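Local coordinates for alpha-ketoglutarate-dependent non-heme iron oxygenase EasH (Aspergillus japonicus, PDB 5M0T), which catalyses an iron(II)- and 2-oxoglutarate-dependent oxidation in the biosynthesis of the ergot alkaloid cycloclavine, at the interface of chains A and B. Residues are numbered along the deposited sequence; one frame, centred on the assembly and turned at random. Chains: chain A/B, Alpha-ketoglutarate-dependent non-heme iron oxygenase EasH.

Contact 1: the interface of chains A and B. Residues chain A 67, 71, 78, 116, 118, 237-238; chain B 270, 272-273, 276.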
loop_
_atom_site.group_PDB
_atom_site.type_symbol
_atom_site.label_atom_id
_atom_site.label_comp_id
_atom_site.label_asym_id
_atom_site.label_seq_id
_atom_site.Cartn_x
_atom_site.Cartn_y
_atom_site.Cartn_z
ATOM N N GLN A 67 -15.916 4.844 -0.609
ATOM C CA GLN A 67 -16.437 4.149 -1.795
ATOM C C GLN A 67 -17.947 4.378 -1.950
ATOM O O GLN A 67 -18.412 4.830 -2.999
ATOM C CB GLN A 67 -16.158 2.630 -1.732
ATOM C CG GLN A 67 -14.813 2.187 -2.276
ATOM C CD GLN A 67 -13.634 2.560 -1.404
ATOM O OE1 GLN A 67 -13.774 3.150 -0.329
ATOM N NE2 GLN A 67 -12.441 2.203 -1.871
ATOM N N LEU A 71 -20.227 5.862 -5.109
ATOM C CA LEU A 71 -20.720 4.706 -5.908
ATOM C C LEU A 71 -22.179 4.239 -5.655
ATOM O O LEU A 71 -22.632 3.284 -6.294
ATOM C CB LEU A 71 -19.761 3.506 -5.758
ATOM C CG LEU A 71 -18.323 3.705 -6.262
ATOM C CD1 LEU A 71 -17.430 2.564 -5.797
ATOM C CD2 LEU A 71 -18.272 3.844 -7.779
ATOM N N SER A 78 -16.241 -5.045 -9.687
ATOM C CA SER A 78 -14.823 -4.788 -9.493
ATOM C C SER A 78 -14.060 -6.117 -9.334
ATOM O O SER A 78 -14.611 -7.162 -9.599
ATOM C CB SER A 78 -14.648 -3.848 -8.309
ATOM O OG SER A 78 -15.310 -2.627 -8.576
ATOM N N THR A 116 -7.599 -0.387 -8.477
ATOM C CA THR A 116 -8.986 -0.781 -8.687
ATOM C C THR A 116 -9.368 -0.697 -10.151
ATOM O O THR A 116 -8.865 0.136 -10.884
ATOM C CB THR A 116 -9.990 0.055 -7.819
ATOM O OG1 THR A 116 -11.349 -0.333 -8.097
ATOM C CG2 THR A 116 -9.843 1.555 -8.053
ATOM N N SER A 118 -13.201 -1.254 -12.446
ATOM C CA SER A 118 -14.619 -1.547 -12.373
ATOM C C SER A 118 -15.257 -1.368 -13.719
ATOM O O SER A 118 -14.741 -0.653 -14.563
ATOM C CB SER A 118 -15.330 -0.613 -11.366
ATOM O OG SER A 118 -14.598 -0.507 -10.145
ATOM N N VAL A 237 -6.776 -0.536 -3.503
ATOM C CA VAL A 237 -8.166 -0.622 -3.071
ATOM C C VAL A 237 -8.684 -2.073 -3.154
ATOM O O VAL A 237 -9.439 -2.508 -2.278
ATOM C CB VAL A 237 -9.058 0.346 -3.872
ATOM C CG1 VAL A 237 -10.533 0.084 -3.610
ATOM C CG2 VAL A 237 -8.711 1.787 -3.521
ATOM N N GLU A 238 -8.263 -2.807 -4.187
ATOM C CA GLU A 238 -8.655 -4.205 -4.384
ATOM C C GLU A 238 -7.582 -5.169 -3.913
ATOM O O GLU A 238 -6.434 -5.073 -4.345
ATOM C CB GLU A 238 -8.944 -4.460 -5.850
ATOM C CG GLU A 238 -10.196 -3.743 -6.339
ATOM C CD GLU A 238 -10.405 -3.879 -7.829
ATOM O OE1 GLU A 238 -9.675 -4.668 -8.487
ATOM O OE2 GLU A 238 -11.296 -3.172 -8.355
ATOM N N ASP B 270 -12.479 2.695 2.555
ATOM C CA ASP B 270 -12.212 1.267 2.671
ATOM C C ASP B 270 -11.237 0.893 1.577
ATOM O O ASP B 270 -11.492 1.169 0.415
ATOM C CB ASP B 270 -13.490 0.428 2.528
ATOM C CG ASP B 270 -14.304 0.357 3.815
ATOM O OD1 ASP B 270 -13.897 0.932 4.853
ATOM O OD2 ASP B 270 -15.352 -0.312 3.781
ATOM N N TRP B 272 -8.187 -2.401 0.431
ATOM C CA TRP B 272 -7.957 -3.844 0.532
ATOM C C TRP B 272 -9.311 -4.579 0.621
ATOM O O TRP B 272 -9.623 -5.257 1.586
ATOM C CB TRP B 272 -7.013 -4.156 1.700
ATOM C CG TRP B 272 -6.155 -5.358 1.489
ATOM C CD1 TRP B 272 -6.140 -6.488 2.242
ATOM C CD2 TRP B 272 -5.156 -5.546 0.467
ATOM N NE1 TRP B 272 -5.213 -7.380 1.751
ATOM C CE2 TRP B 272 -4.611 -6.833 0.648
ATOM C CE3 TRP B 272 -4.708 -4.771 -0.608
ATOM C CZ2 TRP B 272 -3.621 -7.355 -0.184
ATOM C CZ3 TRP B 272 -3.723 -5.297 -1.445
ATOM C CH2 TRP B 272 -3.185 -6.570 -1.217
ATOM N N THR B 273 -10.088 -4.422 -0.436
ATOM C CA THR B 273 -11.448 -4.895 -0.517
ATOM C C THR B 273 -11.603 -6.027 -1.532
ATOM O O THR B 273 -10.703 -6.279 -2.348
ATOM C CB THR B 273 -12.340 -3.729 -0.964
ATOM O OG1 THR B 273 -11.975 -3.347 -2.289
ATOM C CG2 THR B 273 -12.161 -2.538 -0.020
ATOM N N LEU B 276 -14.761 -3.891 -3.998
ATOM C CA LEU B 276 -14.966 -2.630 -3.276
ATOM C C LEU B 276 -15.758 -2.738 -1.946
ATOM O O LEU B 276 -15.930 -1.730 -1.248
ATOM C CB LEU B 276 -15.615 -1.581 -4.189
ATOM C CG LEU B 276 -14.950 -1.335 -5.546
ATOM C CD1 LEU B 276 -15.821 -0.425 -6.402
ATOM C CD2 LEU B 276 -13.565 -0.746 -5.339
#
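B:Leu276 plugs into a recess of chain A lined by A:Leu71, A:Ser78, A:Thr116 and A:Val237, making this outer part of the two-fold interface of the deposited pair a knob-in-pocket contact that probably helps to tie a loop of one copy to the other. Its two methyls divide the work. CD1 meets A:Leu71 CD1 tightly at 3.4 Å, the two side chains crossing at about a right angle, whereas CD2 rests 3.6 Å from A:Val237 CG1 and also borders the hydroxyl of A:Thr116. A:Ser78 and A:Thr116, which themselves touch the leucine, are tied by hydrogen bonds to A:Ser118 OG (2.7 Å from A:Ser78 OG) and to the A:Glu238 carboxylate, which probably holds the rim in place. A:Leu71 also belongs to the 2-oxoglutarate pocket, so the partner's leucine touches a wall of the active site and may help to steady it. The A:Gln67 amide lies against the backbone of B:Asp270, where a bond from B:Asp270 N to OE1 is weak. With OG1 of B:Thr273 set between its own backbone N and carbonyl carbon (chi1 65°), A:Val237 O is gripped from opposite faces of its plane, by B:Thr273 N at 2.7 Å and by B:Thr273 OG1 at 2.7 Å.

Contact 2: the interface of chains A and B. Residues chain A 138, 140, 233-234; chain B 138, 140, 233-234.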
loop_
_atom_site.group_PDB
_atom_site.type_symbol
_atom_site.label_atom_id
_atom_site.label_comp_id
_atom_site.label_asym_id
_atom_site.label_seq_id
_atom_site.Cartn_x
_atom_site.Cartn_y
_atom_site.Cartn_z
ATOM N N ILE A 138 -6.557 8.422 -0.835
ATOM C CA ILE A 138 -5.326 8.245 -0.074
ATOM C C ILE A 138 -5.134 9.455 0.858
ATOM O O ILE A 138 -4.975 10.569 0.373
ATOM C CB ILE A 138 -4.124 8.160 -1.030
ATOM C CG1 ILE A 138 -4.277 6.987 -2.000
ATOM C CG2 ILE A 138 -2.804 8.087 -0.257
ATOM C CD1 ILE A 138 -3.362 7.118 -3.216
ATOM N N ILE A 140 -2.710 10.864 2.830
ATOM C CA ILE A 140 -1.541 11.730 2.647
ATOM C C ILE A 140 -1.667 12.610 1.389
ATOM O O ILE A 140 -1.237 13.750 1.410
ATOM C CB ILE A 140 -0.205 10.929 2.657
ATOM C CG1 ILE A 140 1.029 11.845 2.608
ATOM C CG2 ILE A 140 -0.106 9.975 1.476
ATOM C CD1 ILE A 140 1.041 12.970 3.609
ATOM N N GLN A 233 3.933 2.280 -3.647
ATOM C CA GLN A 233 4.022 2.602 -2.209
ATOM C C GLN A 233 2.644 2.687 -1.508
ATOM O O GLN A 233 2.589 2.593 -0.285
ATOM C CB GLN A 233 4.800 3.897 -1.965
ATOM C CG GLN A 233 4.040 5.168 -2.331
ATOM C CD GLN A 233 4.931 6.409 -2.338
ATOM O OE1 GLN A 233 5.661 6.670 -1.383
ATOM N NE2 GLN A 233 4.866 7.189 -3.418
ATOM N N PHE A 234 1.567 2.879 -2.280
ATOM C CA PHE A 234 0.199 2.946 -1.733
ATOM C C PHE A 234 -0.579 1.638 -1.887
ATOM O O PHE A 234 -0.609 1.017 -2.968
ATOM C CB PHE A 234 -0.602 4.090 -2.358
ATOM C CG PHE A 234 0.029 5.430 -2.161
ATOM C CD1 PHE A 234 0.150 5.967 -0.892
ATOM C CD2 PHE A 234 0.553 6.146 -3.252
ATOM C CE1 PHE A 234 0.748 7.212 -0.704
ATOM C CE2 PHE A 234 1.158 7.380 -3.066
ATOM C CZ PHE A 234 1.252 7.919 -1.791
ATOM N N ILE B 138 9.606 4.434 2.641
ATOM C CA ILE B 138 8.461 4.960 1.907
ATOM C C ILE B 138 8.866 6.261 1.210
ATOM O O ILE B 138 9.192 7.224 1.895
ATOM C CB ILE B 138 7.293 5.252 2.876
ATOM C CG1 ILE B 138 6.839 3.974 3.580
ATOM C CG2 ILE B 138 6.118 5.902 2.143
ATOM C CD1 ILE B 138 6.053 4.261 4.850
ATOM N N ILE B 140 7.426 8.926 -0.395
ATOM C CA ILE B 140 6.756 10.171 -0.008
ATOM C C ILE B 140 7.203 10.668 1.382
ATOM O O ILE B 140 7.335 11.859 1.579
ATOM C CB ILE B 140 5.214 10.063 -0.114
ATOM C CG1 ILE B 140 4.519 11.415 0.132
ATOM C CG2 ILE B 140 4.640 9.064 0.879
ATOM C CD1 ILE B 140 5.067 12.583 -0.665
ATOM N N GLN B 233 -2.588 3.076 4.638
ATOM C CA GLN B 233 -2.473 3.652 3.288
ATOM C C GLN B 233 -1.175 3.255 2.560
ATOM O O GLN B 233 -1.130 3.354 1.337
ATOM C CB GLN B 233 -2.608 5.170 3.314
ATOM C CG GLN B 233 -1.395 5.906 3.867
ATOM C CD GLN B 233 -1.654 7.380 4.131
ATOM O OE1 GLN B 233 -2.105 8.101 3.251
ATOM N NE2 GLN B 233 -1.323 7.842 5.339
ATOM N N PHE B 234 -0.147 2.823 3.311
ATOM C CA PHE B 234 1.132 2.397 2.744
ATOM C C PHE B 234 1.274 0.872 2.630
ATOM O O PHE B 234 0.986 0.114 3.575
ATOM C CB PHE B 234 2.304 2.957 3.547
ATOM C CG PHE B 234 2.326 4.451 3.606
ATOM C CD1 PHE B 234 2.506 5.204 2.454
ATOM C CD2 PHE B 234 2.122 5.117 4.818
ATOM C CE1 PHE B 234 2.513 6.593 2.508
ATOM C CE2 PHE B 234 2.125 6.510 4.875
ATOM C CZ PHE B 234 2.321 7.248 3.717
#
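A:Gln233 and B:Gln233 each send a side-chain amide across the two-fold axis to B:Ile140 and A:Ile140, and this reciprocal exchange supplies a matched pair of side-chain-to-backbone hydrogen bonds. B:Gln233 OE1 accepts from A:Ile140 N at 2.9 Å, and the twin, A:Gln233 OE1 with B:Ile140 N, measures 3.0 Å. Both bonds are nearly straight (165° at the hydrogen of A:Ile140) and use an in-plane lone pair of the amide oxygen. Each glutamine starts in the crowded position between backbone N and carbonyl carbon (chi1 74°), then runs extended to reach the first turn of helix 139-144, whose N-terminal end would be expected to favour an oxygen partner.

Apolar contacts surround these bonds. Each amide tip is set nearly perpendicular to its isoleucine, with A:Ile140 CG2 lying 4.0 Å from B:Gln233 CD. At the axis the A:Phe234 and B:Phe234 side chains run alongside each other in the same direction and touch through CE1 of each at 3.7 Å. A:Gln233 CG covers the centre of the A:Phe234 ring and A:Ile138 CD1 the rim of its other face, which should limit the ring's rotation; B:Gln233 O sits at its edge, in plane, and chain B repeats this.

Backbone pairing completes the set, A:Phe234 and B:Phe234 forming an antiparallel bridge. The site thus joins the subunits' helix starts, just downstream of the iron ligands A:Glu134 and B:Glu134, to the two-fold axis.

Contact 3: the interface of chains A and B. Residues chain A 113, 232-235, 271-272; chain B 234-236.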
loop_
_atom_site.group_PDB
_atom_site.type_symbol
_atom_site.label_atom_id
_atom_site.label_comp_id
_atom_site.label_asym_id
_atom_site.label_seq_id
_atom_site.Cartn_x
_atom_site.Cartn_y
_atom_site.Cartn_z
ATOM N N TRP A 113 1.185 -0.435 -9.773
ATOM C CA TRP A 113 0.316 -1.606 -9.913
ATOM C C TRP A 113 -1.166 -1.207 -9.882
ATOM O O TRP A 113 -1.494 -0.038 -9.694
ATOM C CB TRP A 113 0.648 -2.670 -8.850
ATOM C CG TRP A 113 0.593 -2.242 -7.399
ATOM C CD1 TRP A 113 0.128 -1.051 -6.871
ATOM C CD2 TRP A 113 0.956 -3.051 -6.280
ATOM N NE1 TRP A 113 0.237 -1.065 -5.505
ATOM C CE2 TRP A 113 0.731 -2.283 -5.115
ATOM C CE3 TRP A 113 1.438 -4.358 -6.147
ATOM C CZ2 TRP A 113 0.995 -2.778 -3.837
ATOM C CZ3 TRP A 113 1.704 -4.843 -4.877
ATOM C CH2 TRP A 113 1.485 -4.048 -3.736
ATOM N N CYS A 232 3.251 2.146 -6.393
ATOM C CA CYS A 232 3.347 0.910 -5.605
ATOM C C CYS A 232 3.473 1.104 -4.082
ATOM O O CYS A 232 3.158 0.180 -3.325
ATOM C CB CYS A 232 4.481 0.022 -6.105
ATOM S SG CYS A 232 6.125 0.694 -5.790
ATOM N N GLN A 233 3.933 2.280 -3.647
ATOM C CA GLN A 233 4.022 2.602 -2.209
ATOM C C GLN A 233 2.644 2.687 -1.508
ATOM O O GLN A 233 2.589 2.593 -0.285
ATOM C CB GLN A 233 4.800 3.897 -1.965
ATOM C CG GLN A 233 4.040 5.168 -2.331
ATOM C CD GLN A 233 4.931 6.409 -2.338
ATOM O OE1 GLN A 233 5.661 6.670 -1.383
ATOM N NE2 GLN A 233 4.866 7.189 -3.418
ATOM N N PHE A 234 1.567 2.879 -2.280
ATOM C CA PHE A 234 0.199 2.946 -1.733
ATOM C C PHE A 234 -0.579 1.638 -1.887
ATOM O O PHE A 234 -0.609 1.017 -2.968
ATOM C CB PHE A 234 -0.602 4.090 -2.358
ATOM C CG PHE A 234 0.029 5.430 -2.161
ATOM C CD1 PHE A 234 0.150 5.967 -0.892
ATOM C CD2 PHE A 234 0.553 6.146 -3.252
ATOM C CE1 PHE A 234 0.748 7.212 -0.704
ATOM C CE2 PHE A 234 1.158 7.380 -3.066
ATOM C CZ PHE A 234 1.252 7.919 -1.791
ATOM N N THR A 235 -1.222 1.242 -0.789
ATOM C CA THR A 235 -2.027 0.039 -0.723
ATOM C C THR A 235 -3.136 0.071 -1.785
ATOM O O THR A 235 -3.831 1.071 -1.926
ATOM C CB THR A 235 -2.648 -0.119 0.683
ATOM O OG1 THR A 235 -1.610 -0.077 1.682
ATOM C CG2 THR A 235 -3.406 -1.430 0.802
ATOM N N ILE A 271 9.373 -3.946 -1.812
ATOM C CA ILE A 271 8.240 -4.174 -0.927
ATOM C C ILE A 271 7.296 -5.209 -1.539
ATOM O O ILE A 271 7.397 -5.519 -2.733
ATOM C CB ILE A 271 7.506 -2.850 -0.572
ATOM C CG1 ILE A 271 6.866 -2.195 -1.794
ATOM C CG2 ILE A 271 8.471 -1.876 0.096
ATOM C CD1 ILE A 271 6.125 -0.923 -1.447
ATOM N N TRP A 272 6.393 -5.734 -0.703
ATOM C CA TRP A 272 5.555 -6.882 -1.048
ATOM C C TRP A 272 6.453 -8.107 -1.326
ATOM O O TRP A 272 6.467 -8.679 -2.412
ATOM C CB TRP A 272 4.629 -6.544 -2.218
ATOM C CG TRP A 272 3.321 -7.251 -2.197
ATOM C CD1 TRP A 272 2.839 -8.114 -3.134
ATOM C CD2 TRP A 272 2.292 -7.122 -1.200
ATOM N NE1 TRP A 272 1.573 -8.540 -2.781
ATOM C CE2 TRP A 272 1.213 -7.935 -1.605
ATOM C CE3 TRP A 272 2.169 -6.375 -0.020
ATOM C CZ2 TRP A 272 0.047 -8.060 -0.848
ATOM C CZ3 TRP A 272 1.000 -6.491 0.722
ATOM C CH2 TRP A 272 -0.046 -7.325 0.303
ATOM N N PHE B 234 -0.147 2.823 3.311
ATOM C CA PHE B 234 1.132 2.397 2.744
ATOM C C PHE B 234 1.274 0.872 2.630
ATOM O O PHE B 234 0.986 0.114 3.575
ATOM C CB PHE B 234 2.304 2.957 3.547
ATOM C CG PHE B 234 2.326 4.451 3.606
ATOM C CD1 PHE B 234 2.506 5.204 2.454
ATOM C CD2 PHE B 234 2.122 5.117 4.818
ATOM C CE1 PHE B 234 2.513 6.593 2.508
ATOM C CE2 PHE B 234 2.125 6.510 4.875
ATOM C CZ PHE B 234 2.321 7.248 3.717
ATOM N N THR B 235 1.736 0.447 1.456
ATOM C CA THR B 235 1.935 -0.957 1.138
ATOM C C THR B 235 2.903 -1.609 2.140
ATOM O O THR B 235 3.957 -1.053 2.440
ATOM C CB THR B 235 2.470 -1.116 -0.295
ATOM O OG1 THR B 235 1.584 -0.461 -1.216
ATOM C CG2 THR B 235 2.592 -2.590 -0.676
ATOM N N PRO B 236 2.528 -2.772 2.693
ATOM C CA PRO B 236 3.449 -3.518 3.540
ATOM C C PRO B 236 4.726 -4.023 2.839
ATOM O O PRO B 236 4.691 -4.405 1.672
ATOM C CB PRO B 236 2.604 -4.717 3.986
ATOM C CG PRO B 236 1.198 -4.250 3.917
ATOM C CD PRO B 236 1.167 -3.344 2.727
#
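With OG1 of B:Thr235 anti to its carbonyl carbon (chi1 -55°) and CG2 anti to its backbone N, the two branches reach different parts of chain A: the hydroxyl goes to A:Cys232 and the methyl to the tip of A:Trp113. B:Thr235 OG1 gives a hydrogen bond to A:Cys232 O at 2.7 Å, tilted from the carbonyl plane. The amide beside it, B:Thr235 N, bonds to A:Gln233 O at 2.9 Å from above that carbonyl's plane, and successive peptide oxygens are therefore read by one residue. The methyl CG2 meets A:Trp113 CZ2 tip to tip at 3.5 Å, while A:Ile271 brings CD1 to 3.8 Å from B:Thr235 CB. A:Trp272 lies alongside B:Pro236, its CZ3 3.7 Å from the proline CD. B:Pro236 O stands at the edge of that indole, in plane, and accepts from A:Trp272 N at 3.2 Å on a lone pair. A:Trp113 CH2 covers part of one indole face from within chain A, so A:Trp113 both meets the threonine and backs the A:Trp272 indole. In the fold, the B:Thr235-B:Pro236 segment, a little beyond strand 222-231, is threaded between the start of strand 112-117 and the end of strand 269-271.

Contact 4: the interface of chains A and B. Residues chain A 235, 238-241, 272; chain B 240, 260, 272-273, 279.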
loop_
_atom_site.group_PDB
_atom_site.type_symbol
_atom_site.label_atom_id
_atom_site.label_comp_id
_atom_site.label_asym_id
_atom_site.label_seq_id
_atom_site.Cartn_x
_atom_site.Cartn_y
_atom_site.Cartn_z
ATOM N N THR A 235 -1.222 1.242 -0.789
ATOM C CA THR A 235 -2.027 0.039 -0.723
ATOM C C THR A 235 -3.136 0.071 -1.785
ATOM O O THR A 235 -3.831 1.071 -1.926
ATOM C CB THR A 235 -2.648 -0.119 0.683
ATOM O OG1 THR A 235 -1.610 -0.077 1.682
ATOM C CG2 THR A 235 -3.406 -1.430 0.802
ATOM N N GLU A 238 -8.263 -2.807 -4.187
ATOM C CA GLU A 238 -8.655 -4.205 -4.384
ATOM C C GLU A 238 -7.582 -5.169 -3.913
ATOM O O GLU A 238 -6.434 -5.073 -4.345
ATOM C CB GLU A 238 -8.944 -4.460 -5.850
ATOM C CG GLU A 238 -10.196 -3.743 -6.339
ATOM C CD GLU A 238 -10.405 -3.879 -7.829
ATOM O OE1 GLU A 238 -9.675 -4.668 -8.487
ATOM O OE2 GLU A 238 -11.296 -3.172 -8.355
ATOM N N ALA A 239 -7.967 -6.099 -3.039
ATOM C CA ALA A 239 -7.031 -7.026 -2.404
ATOM C C ALA A 239 -6.612 -8.143 -3.342
ATOM O O ALA A 239 -7.445 -8.772 -3.975
ATOM C CB ALA A 239 -7.637 -7.623 -1.139
ATOM N N SER A 240 -5.312 -8.387 -3.405
ATOM C CA SER A 240 -4.752 -9.445 -4.248
ATOM C C SER A 240 -4.941 -10.845 -3.650
ATOM O O SER A 240 -4.897 -11.832 -4.386
ATOM C CB SER A 240 -3.273 -9.175 -4.515
ATOM O OG SER A 240 -2.546 -9.109 -3.308
ATOM N N VAL A 241 -5.174 -10.932 -2.336
ATOM C CA VAL A 241 -5.519 -12.213 -1.692
ATOM C C VAL A 241 -6.867 -12.808 -2.123
ATOM O O VAL A 241 -7.119 -13.958 -1.823
ATOM C CB VAL A 241 -5.525 -12.146 -0.145
ATOM C CG1 VAL A 241 -4.164 -11.744 0.387
ATOM C CG2 VAL A 241 -6.625 -11.224 0.379
ATOM N N TRP A 272 6.393 -5.734 -0.703
ATOM C CA TRP A 272 5.555 -6.882 -1.048
ATOM C C TRP A 272 6.453 -8.107 -1.326
ATOM O O TRP A 272 6.467 -8.679 -2.412
ATOM C CB TRP A 272 4.629 -6.544 -2.218
ATOM C CG TRP A 272 3.321 -7.251 -2.197
ATOM C CD1 TRP A 272 2.839 -8.114 -3.134
ATOM C CD2 TRP A 272 2.292 -7.122 -1.200
ATOM N NE1 TRP A 272 1.573 -8.540 -2.781
ATOM C CE2 TRP A 272 1.213 -7.935 -1.605
ATOM C CE3 TRP A 272 2.169 -6.375 -0.020
ATOM C CZ2 TRP A 272 0.047 -8.060 -0.848
ATOM C CZ3 TRP A 272 1.000 -6.491 0.722
ATOM C CH2 TRP A 272 -0.046 -7.325 0.303
ATOM N N SER B 240 1.093 -10.259 2.112
ATOM C CA SER B 240 0.095 -11.116 2.758
ATOM C C SER B 240 -0.307 -12.309 1.875
ATOM O O SER B 240 -0.815 -13.302 2.392
ATOM C CB SER B 240 -1.119 -10.288 3.147
ATOM O OG SER B 240 -1.703 -9.697 2.011
ATOM N N GLY B 260 -2.835 -8.512 6.812
ATOM C CA GLY B 260 -3.221 -8.221 5.438
ATOM C C GLY B 260 -4.276 -9.094 4.799
ATOM O O GLY B 260 -4.286 -9.245 3.578
ATOM N N TRP B 272 -8.187 -2.401 0.431
ATOM C CA TRP B 272 -7.957 -3.844 0.532
ATOM C C TRP B 272 -9.311 -4.579 0.621
ATOM O O TRP B 272 -9.623 -5.257 1.586
ATOM C CB TRP B 272 -7.013 -4.156 1.700
ATOM C CG TRP B 272 -6.155 -5.358 1.489
ATOM C CD1 TRP B 272 -6.140 -6.488 2.242
ATOM C CD2 TRP B 272 -5.156 -5.546 0.467
ATOM N NE1 TRP B 272 -5.213 -7.380 1.751
ATOM C CE2 TRP B 272 -4.611 -6.833 0.648
ATOM C CE3 TRP B 272 -4.708 -4.771 -0.608
ATOM C CZ2 TRP B 272 -3.621 -7.355 -0.184
ATOM C CZ3 TRP B 272 -3.723 -5.297 -1.445
ATOM C CH2 TRP B 272 -3.185 -6.570 -1.217
ATOM N N THR B 273 -10.088 -4.422 -0.436
ATOM C CA THR B 273 -11.448 -4.895 -0.517
ATOM C C THR B 273 -11.603 -6.027 -1.532
ATOM O O THR B 273 -10.703 -6.279 -2.348
ATOM C CB THR B 273 -12.340 -3.729 -0.964
ATOM O OG1 THR B 273 -11.975 -3.347 -2.289
ATOM C CG2 THR B 273 -12.161 -2.538 -0.020
ATOM N N LEU B 279 -13.712 -7.385 2.624
ATOM C CA LEU B 279 -12.919 -8.499 2.066
ATOM C C LEU B 279 -13.311 -9.840 2.684
ATOM O O LEU B 279 -13.543 -10.814 1.962
ATOM C CB LEU B 279 -11.420 -8.260 2.288
ATOM C CG LEU B 279 -10.431 -9.369 1.906
ATOM C CD1 LEU B 279 -10.596 -9.749 0.449
ATOM C CD2 LEU B 279 -8.995 -8.955 2.173
#
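B:Trp272, with 63 Å² hidden by chain A, lays one indole face against A:Ala239, which itself buries 44 Å². The alanine fits both rings: its CA stands 3.6 Å from the centroid of the B:Trp272 six-membered ring, and its CB 3.5 Å from that of the five-membered ring, a double CH-pi contact. A:Ala239 is held at that height by its backbone, since A:Ala239 N donates to B:Thr273 O at 2.8 Å in a straight bond (179° at the hydrogen) beside the parallel bridge of A:Glu238 with B:Thr273. The indole is also anchored from its own chain. B:Trp272 NE1 donates to B:Gly260 O at 2.8 Å, and B:Ser240 OG reaches the same oxygen from the opposite face of its plane, so that two donors satisfy one carbonyl.

A:Trp272 completes the trio. The two indoles approach tip to tip across the interface, edge to face, with six-membered ring planes at 73° and CH2 of A:Trp272 3.6 Å from CH2 of B:Trp272. B:Ser240 N lies over the rim of the A:Trp272 face. On the flank, A:Val241 CG2 meets B:Leu279 CD2 at 3.7 Å; the same leucine methyl borders A:Ala239 CB. The site supplies an aromatic, mainly apolar core close to the two-fold axis, which probably helps to hold the C-terminal segments of both subunits in register.

The C-alpha centres place contacts 2 and 3 about 7 Å apart, contacts 3 and 4 about 10 Å, contacts 1 and 4 about 10 Å, and contacts 2 and 4 about 14 Å, while contact 1 lies about 16 Å from both contacts 2 and 3. The chain segment 232-241 runs through them all: contacts 2 and 3 share A:Gln233, A:Phe234 and B:Phe234, contacts 3 and 4 share A:Thr235 and A:Trp272, and contacts 1 and 4 share A:Glu238, B:Trp272 and B:Thr273. Overlapping through shared residues, they appear to form one band across the interface, consistent with a stable homodimer, although the structure alone does not show the solution state.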